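Local coordinates for protein ADP-dependent (S)-NAD(P)H-hydrate dehydratase (Enterococcus faecalis, PDB 2R3B) that probably catalyses the ADP-dependent dehydration of the S-form of NAD(P)HX, so repairing hydrated, damaged NADH and NADPH, at residues B[63-66]-B[67-71]; B[137-140]-B[141-144]; B[186-189]-B[190-193]. All coordinates share one frame; numbering follows the deposited sequence.

All three contacts are local and lie in series along one ribokinase-like chain. Interaction 1 (63-71) is fully buried. It forms the last turns of helix 57-70, between strands 46-50 and 74-78. Interaction 2 (137-144) is partly buried and carries the chain from helix 125-137 into strand 143-147. Interaction 3 (186-193) lies at the surface and starts helix 189-199; it and interaction 1 are on opposite sides of the chain's centre. No two of them touch. Their chemistry follows their place: a doubly used carbonyl and a Schellman end in the core, a glutamine-rich turn held by a histidine-to-carbonyl bond in the partly buried loop, and a threonine cap outside.

Interaction 1 of 3, residues B[63-66]-B[67-71]; sequences STEA and CINSG
Glu65 and Asn69, one helical turn apart, run next to each other on one flank of helix 57-70, with their ends in a common direction. This helix is the crossover of a beta-alpha-beta unit in the ribokinase-like fold and joins strand 46-50 to strand 74-78. The carboxylate and amide planes of the pair are turned 35° apart. Asn69 bends back on the helix: its ND2 gives a hydrogen bond to Glu65 O at 3.0 Å, with the acceptor in the plane of the amide. Asn69 N bonds to the same oxygen from the opposite face of the carbonyl plane. Glu65 O is thus gripped by two N-H groups of one residue. Glu65 holds CG anti to its backbone N (chi1 -174°), and the extended chain runs beside the Asn69 amide, with Glu65 CG 3.5 Å from Asn69 ND2. A water bridges the two side chains. It donates to Glu65 OE2 at 2.7 Å and accepts from Asn69 ND2 at 2.9 Å. Arg90 forms a salt bridge with Glu65 OE1, and Gln283 donates to OE2, so both carboxylate oxygens are held.

One step round the helix, Thr64 and Ile68 also run alongside each other. They touch through methyl groups, Thr64 CG2 to Ile68 CD1 at 3.8 Å, while Thr64 OG1 bonds back to Ile60 O. Cys67 packs on strands 46-50 and 74-78. Ile68 also packs on Leu277 of a second subunit, and Ser63 OG bonds to the backbone O of Asp235, a residue predicted to bind the NADPHX substrate.

The helix closes in a Schellman motif at Gly71, whose phi is positive. Gly71 N bonds to Ile68 O at 3.1 Å. Ser70 OG folds back and donates to Cys67 O at 2.7 Å.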
loop_
_atom_site.group_PDB
_atom_site.type_symbol
_atom_site.label_atom_id
_atom_site.label_comp_id
_atom_site.label_asym_id
_atom_site.label_seq_id
_atom_site.Cartn_x
_atom_site.Cartn_y
_atom_site.Cartn_z
ATOM N N SER B 63 3.510 -0.152 15.406
ATOM C CA SER B 63 4.628 0.368 16.160
ATOM C C SER B 63 5.780 0.820 15.293
ATOM O O SER B 63 6.438 1.824 15.597
ATOM C CB SER B 63 5.164 -0.691 17.117
ATOM O OG SER B 63 4.185 -1.083 18.033
ATOM N N THR B 64 6.065 0.046 14.245
ATOM C CA THR B 64 7.156 0.382 13.313
ATOM C C THR B 64 6.898 1.704 12.626
ATOM O O THR B 64 7.786 2.544 12.569
ATOM C CB THR B 64 7.331 -0.759 12.300
ATOM O OG1 THR B 64 7.602 -1.964 13.040
ATOM C CG2 THR B 64 8.465 -0.447 11.292
ATOM N N GLU B 65 5.695 1.918 12.121
ATOM C CA GLU B 65 5.376 3.172 11.435
ATOM C C GLU B 65 5.557 4.372 12.401
ATOM O O GLU B 65 6.057 5.431 12.020
ATOM C CB GLU B 65 3.945 3.115 10.867
ATOM C CG GLU B 65 3.596 4.336 10.007
ATOM C CD GLU B 65 2.459 4.113 9.015
ATOM O OE1 GLU B 65 1.628 3.201 9.271
ATOM O OE2 GLU B 65 2.415 4.869 7.988
ATOM N N ALA B 66 5.125 4.195 13.649
ATOM C CA ALA B 66 5.249 5.235 14.690
ATOM C C ALA B 66 6.726 5.541 14.944
ATOM O O ALA B 66 7.145 6.705 15.015
ATOM C CB ALA B 66 4.566 4.748 16.010
ATOM N N CYS B 67 7.525 4.497 15.074
ATOM C CA CYS B 67 8.956 4.673 15.372
ATOM C C CYS B 67 9.719 5.414 14.264
ATOM O O CYS B 67 10.430 6.396 14.524
ATOM C CB CYS B 67 9.578 3.303 15.658
ATOM S SG CYS B 67 11.272 3.341 16.256
ATOM N N ILE B 68 9.520 4.981 13.022
ATOM C CA ILE B 68 10.138 5.628 11.868
ATOM C C ILE B 68 9.704 7.068 11.779
ATOM O O ILE B 68 10.539 7.973 11.693
ATOM C CB ILE B 68 9.751 4.911 10.576
ATOM C CG1 ILE B 68 10.364 3.501 10.591
ATOM C CG2 ILE B 68 10.215 5.705 9.339
ATOM C CD1 ILE B 68 9.756 2.630 9.555
ATOM N N ASN B 69 8.396 7.299 11.835
ATOM C CA ASN B 69 7.883 8.658 11.719
ATOM C C ASN B 69 8.255 9.594 12.893
ATOM O O ASN B 69 8.220 10.806 12.748
ATOM C CB ASN B 69 6.367 8.624 11.570
ATOM C CG ASN B 69 5.931 8.471 10.158
ATOM O OD1 ASN B 69 5.972 9.453 9.403
ATOM N ND2 ASN B 69 5.496 7.261 9.773
ATOM N N SER B 70 8.599 9.027 14.049
ATOM C CA SER B 70 9.012 9.803 15.215
ATOM C C SER B 70 10.457 10.330 15.079
ATOM O O SER B 70 10.863 11.229 15.831
ATOM C CB SER B 70 8.914 8.964 16.490
ATOM O OG SER B 70 10.024 8.105 16.571
ATOM N N GLY B 71 11.203 9.786 14.137
ATOM C CA GLY B 71 12.572 10.213 13.894
ATOM C C GLY B 71 13.684 9.261 14.289
ATOM O O GLY B 71 14.852 9.628 14.206
HETATM O O HOH W 1 4.491 6.365 7.259
#

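Interaction 2 of 3, residues B[137-140]-B[141-144]; sequences QHQK and QQWL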
loop_
_atom_site.group_PDB
_atom_site.type_symbol
_atom_site.label_atom_id
_atom_site.label_comp_id
_atom_site.label_asym_id
_atom_site.label_seq_id
_atom_site.Cartn_x
_atom_site.Cartn_y
_atom_site.Cartn_z
ATOM N N GLN B 137 19.704 -10.924 27.708
ATOM C CA GLN B 137 20.681 -10.179 26.911
ATOM C C GLN B 137 20.796 -8.691 27.260
ATOM O O GLN B 137 21.771 -8.034 26.919
ATOM C CB GLN B 137 20.310 -10.321 25.428
ATOM C CG GLN B 137 21.474 -10.074 24.549
ATOM C CD GLN B 137 21.154 -10.125 23.076
ATOM O OE1 GLN B 137 20.238 -10.841 22.639
ATOM N NE2 GLN B 137 21.961 -9.432 22.295
ATOM N N HIS B 138 19.786 -8.143 27.922
ATOM C CA HIS B 138 19.697 -6.698 28.182
ATOM C C HIS B 138 20.939 -6.120 28.831
ATOM O O HIS B 138 21.431 -6.667 29.810
ATOM C CB HIS B 138 18.467 -6.397 29.079
ATOM C CG HIS B 138 18.260 -4.940 29.390
ATOM N ND1 HIS B 138 17.991 -4.484 30.666
ATOM C CD2 HIS B 138 18.233 -3.847 28.594
ATOM C CE1 HIS B 138 17.828 -3.173 30.645
ATOM N NE2 HIS B 138 17.981 -2.755 29.400
ATOM N N GLN B 139 21.377 -4.982 28.301
ATOM C CA GLN B 139 22.573 -4.279 28.744
ATOM C C GLN B 139 22.159 -3.040 29.466
ATOM O O GLN B 139 21.126 -2.411 29.146
ATOM C CB GLN B 139 23.464 -3.884 27.569
ATOM C CG GLN B 139 24.020 -5.049 26.767
ATOM C CD GLN B 139 24.554 -4.591 25.446
ATOM O OE1 GLN B 139 25.460 -3.788 25.395
ATOM N NE2 GLN B 139 24.012 -5.103 24.372
ATOM N N LYS B 140 22.986 -2.655 30.426
ATOM C CA LYS B 140 22.611 -1.614 31.361
ATOM C C LYS B 140 22.239 -0.325 30.655
ATOM O O LYS B 140 21.303 0.352 31.067
ATOM C CB LYS B 140 23.754 -1.351 32.341
ATOM C CG LYS B 140 23.357 -0.486 33.512
ATOM C CD LYS B 140 24.528 -0.333 34.482
ATOM C CE LYS B 140 24.260 0.752 35.525
ATOM N NZ LYS B 140 23.163 0.364 36.481
ATOM N N GLN B 141 22.970 0.020 29.610
ATOM C CA GLN B 141 22.753 1.293 28.931
ATOM C C GLN B 141 21.557 1.337 27.959
ATOM O O GLN B 141 21.223 2.398 27.432
ATOM C CB GLN B 141 24.001 1.738 28.190
ATOM C CG GLN B 141 24.272 1.061 26.837
ATOM C CD GLN B 141 24.721 -0.367 26.945
ATOM O OE1 GLN B 141 25.053 -0.849 28.034
ATOM N NE2 GLN B 141 24.732 -1.071 25.806
ATOM N N GLN B 142 20.955 0.192 27.699
ATOM C CA GLN B 142 19.857 0.098 26.745
ATOM C C GLN B 142 18.514 0.372 27.430
ATOM O O GLN B 142 18.210 -0.180 28.480
ATOM C CB GLN B 142 19.791 -1.313 26.161
ATOM C CG GLN B 142 20.939 -1.701 25.282
ATOM C CD GLN B 142 20.810 -3.113 24.812
ATOM O OE1 GLN B 142 20.534 -4.031 25.615
ATOM N NE2 GLN B 142 21.028 -3.324 23.501
ATOM N N TRP B 143 17.671 1.174 26.789
ATOM C CA TRP B 143 16.286 1.293 27.206
ATOM C C TRP B 143 15.540 0.043 26.769
ATOM O O TRP B 143 15.719 -0.429 25.649
ATOM C CB TRP B 143 15.652 2.520 26.561
ATOM C CG TRP B 143 16.157 3.820 27.089
ATOM C CD1 TRP B 143 17.071 4.634 26.526
ATOM C CD2 TRP B 143 15.724 4.457 28.280
ATOM N NE1 TRP B 143 17.256 5.739 27.305
ATOM C CE2 TRP B 143 16.418 5.667 28.378
ATOM C CE3 TRP B 143 14.773 4.139 29.249
ATOM C CZ2 TRP B 143 16.218 6.552 29.422
ATOM C CZ3 TRP B 143 14.577 5.020 30.293
ATOM C CH2 TRP B 143 15.289 6.205 30.369
ATOM N N LEU B 144 14.686 -0.479 27.640
ATOM C CA LEU B 144 13.895 -1.656 27.358
ATOM C C LEU B 144 12.446 -1.336 27.703
ATOM O O LEU B 144 12.130 -1.146 28.885
ATOM C CB LEU B 144 14.379 -2.850 28.191
ATOM C CG LEU B 144 13.558 -4.138 28.142
ATOM C CD1 LEU B 144 13.394 -4.629 26.697
ATOM C CD2 LEU B 144 14.172 -5.251 28.995
HETATM O O HOH W 2 21.567 -6.426 24.724
#
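A type I beta turn from Gln139 to Gln142 reverses the chain, and Gln142 N closes it with a hydrogen bond to Gln139 O at 3.0 Å. The His138 and Gln142 side chains run antiparallel past one another across the base of this turn. The His138 ring and the Gln142 amide are nearly parallel, 15° apart. At the ring edge, His138 NE2 donates to the backbone O of Gln142 at 2.7 Å. The bond is short and straight (167°), and the acceptor lies in the ring plane. One face of the ring takes Leu144: its CB sits over that face in a CH-pi contact, 4.1 Å from the centroid of the His138 ring and offset toward the rim. His138 reaches this place because CG stands anti to its backbone N (chi1 -179°).

The turn is a connection of the alpha/beta ribokinase-like fold, between helix 125-137 and strand 143-147 in the middle of the sheet. Leu144 is already on the strand and packs on Ile115 and Ile117 of neighbouring strand 114-117.

Gln142 sends its extended side chain back toward Gln139. Its OE1 accepts from Gln139 N at 3.0 Å and from a water at 2.8 Å. That water also donates to Gln137 O and accepts from Gln139 NE2, so it ties three residues together. Gln142 NE2 donates to Val109 O and Ala112 O. With OE1 and NE2 both bonded, the rotation of the amide is fixed. Gln139 NE2 reaches Glu110 O as well.

On the outer side Gln139 and Gln141 run alongside each other, their amide planes steeply inclined. Gln141 bends at chi2, and its NE2 donates to Gln139 OE1 at 2.8 Å, well above the plane of the acceptor amide. Lys140 NZ forms a salt bridge with Glu165.

Interaction 3 of 3, residues B[186-189]-B[190-193]; sequences QQTL and ANNQ
Asn191 and Thr188 meet at the start of helix 189-199, where Thr188 is the N-cap residue. Asn191 is the side chain to follow. Its CB lies 3.2 Å from Thr188 OG1 and also close to Gln186 O. CG is held beside the backbone N (chi1 -72°), which turns the amide back over the cap. The carbon CG is 3.1 Å from Thr188 OG1. At the tip the two branches part. OD1 accepts from Arg194, just beyond in the same helix. ND2 donates to Gln186 O at 2.8 Å. This bond is straight (168°), in the carbonyl plane and on a lone pair, and the acceptor lies in the amide plane of Asn191. Gln186 O takes a second bond from Thr188 N, so the loop oxygen is shared by the cap residue and the helix.

Thr188 answers with its hydroxyl. OG1 stands between its own backbone N and carbonyl carbon (chi1 69°), and there it accepts from Asn191 N at 3.0 Å. Thr188 O then receives Asn192 N at 2.7 Å, the first i to i+4 backbone bond of the helix within residues 186-193.

Asn192 crosses Gln187 on the more buried side. Its OD1 sits 3.4 Å from Gln187 CB and accepts from Trp176. Gln187, at the centre of an inverse gamma turn, sends NE2 to Leu182 O and Gln173 O on or near helix 173-180.

The hydrogen bonds between the two segments join uncharged groups: a hydroxyl occupies one N-H of the first turn, and an asparagine amide binds the incoming loop to the helix it begins.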
loop_
_atom_site.group_PDB
_atom_site.type_symbol
_atom_site.label_atom_id
_atom_site.label_comp_id
_atom_site.label_asym_id
_atom_site.label_seq_id
_atom_site.Cartn_x
_atom_site.Cartn_y
_atom_site.Cartn_z
ATOM N N GLN B 186 -7.651 -0.670 44.121
ATOM C CA GLN B 186 -6.522 -0.258 44.961
ATOM C C GLN B 186 -5.427 0.511 44.210
ATOM O O GLN B 186 -4.414 0.877 44.796
ATOM C CB GLN B 186 -5.911 -1.483 45.643
ATOM C CG GLN B 186 -6.709 -1.991 46.830
ATOM C CD GLN B 186 -6.694 -1.015 47.984
ATOM O OE1 GLN B 186 -7.740 -0.510 48.391
ATOM N NE2 GLN B 186 -5.504 -0.720 48.504
ATOM N N GLN B 187 -5.623 0.774 42.915
ATOM C CA GLN B 187 -4.608 1.493 42.125
ATOM C C GLN B 187 -4.654 3.003 42.391
ATOM O O GLN B 187 -4.970 3.810 41.506
ATOM C CB GLN B 187 -4.738 1.164 40.624
ATOM C CG GLN B 187 -4.452 -0.319 40.337
ATOM C CD GLN B 187 -4.594 -0.719 38.887
ATOM O OE1 GLN B 187 -4.753 0.122 38.008
ATOM N NE2 GLN B 187 -4.535 -2.021 38.628
ATOM N N THR B 188 -4.318 3.366 43.626
ATOM C CA THR B 188 -4.260 4.742 44.064
ATOM C C THR B 188 -2.903 5.293 43.713
ATOM O O THR B 188 -1.948 4.537 43.531
ATOM C CB THR B 188 -4.439 4.850 45.617
ATOM O OG1 THR B 188 -3.288 4.303 46.298
ATOM C CG2 THR B 188 -5.706 4.122 46.065
ATOM N N LEU B 189 -2.807 6.614 43.682
ATOM C CA LEU B 189 -1.544 7.296 43.439
ATOM C C LEU B 189 -0.434 6.793 44.371
ATOM O O LEU B 189 0.673 6.479 43.927
ATOM C CB LEU B 189 -1.732 8.797 43.606
ATOM C CG LEU B 189 -0.698 9.735 42.962
ATOM C CD1 LEU B 189 -1.347 11.090 42.707
ATOM C CD2 LEU B 189 0.556 9.905 43.815
ATOM N N ALA B 190 -0.738 6.700 45.661
ATOM C CA ALA B 190 0.239 6.233 46.652
ATOM C C ALA B 190 0.635 4.780 46.438
ATOM O O ALA B 190 1.817 4.435 46.507
ATOM C CB ALA B 190 -0.340 6.395 48.057
ATOM N N ASN B 191 -0.358 3.929 46.205
ATOM C CA ASN B 191 -0.121 2.495 45.974
ATOM C C ASN B 191 0.621 2.261 44.663
ATOM O O ASN B 191 1.590 1.503 44.621
ATOM C CB ASN B 191 -1.433 1.716 45.942
ATOM C CG ASN B 191 -2.081 1.585 47.322
ATOM O OD1 ASN B 191 -1.431 1.782 48.337
ATOM N ND2 ASN B 191 -3.372 1.266 47.346
ATOM N N ASN B 192 0.173 2.935 43.603
ATOM C CA ASN B 192 0.865 2.884 42.307
ATOM C C ASN B 192 2.314 3.284 42.447
ATOM O O ASN B 192 3.207 2.601 41.966
ATOM C CB ASN B 192 0.179 3.788 41.260
ATOM C CG ASN B 192 -1.164 3.256 40.788
ATOM O OD1 ASN B 192 -1.507 2.083 40.976
ATOM N ND2 ASN B 192 -1.938 4.134 40.163
ATOM N N GLN B 193 2.578 4.375 43.140
ATOM C CA GLN B 193 3.957 4.823 43.331
ATOM C C GLN B 193 4.803 3.825 44.120
ATOM O O GLN B 193 5.992 3.598 43.825
ATOM C CB GLN B 193 3.977 6.183 44.025
ATOM C CG GLN B 193 5.348 6.787 44.162
ATOM C CD GLN B 193 5.924 7.239 42.845
ATOM O OE1 GLN B 193 6.813 6.592 42.276
ATOM N NE2 GLN B 193 5.422 8.340 42.349
#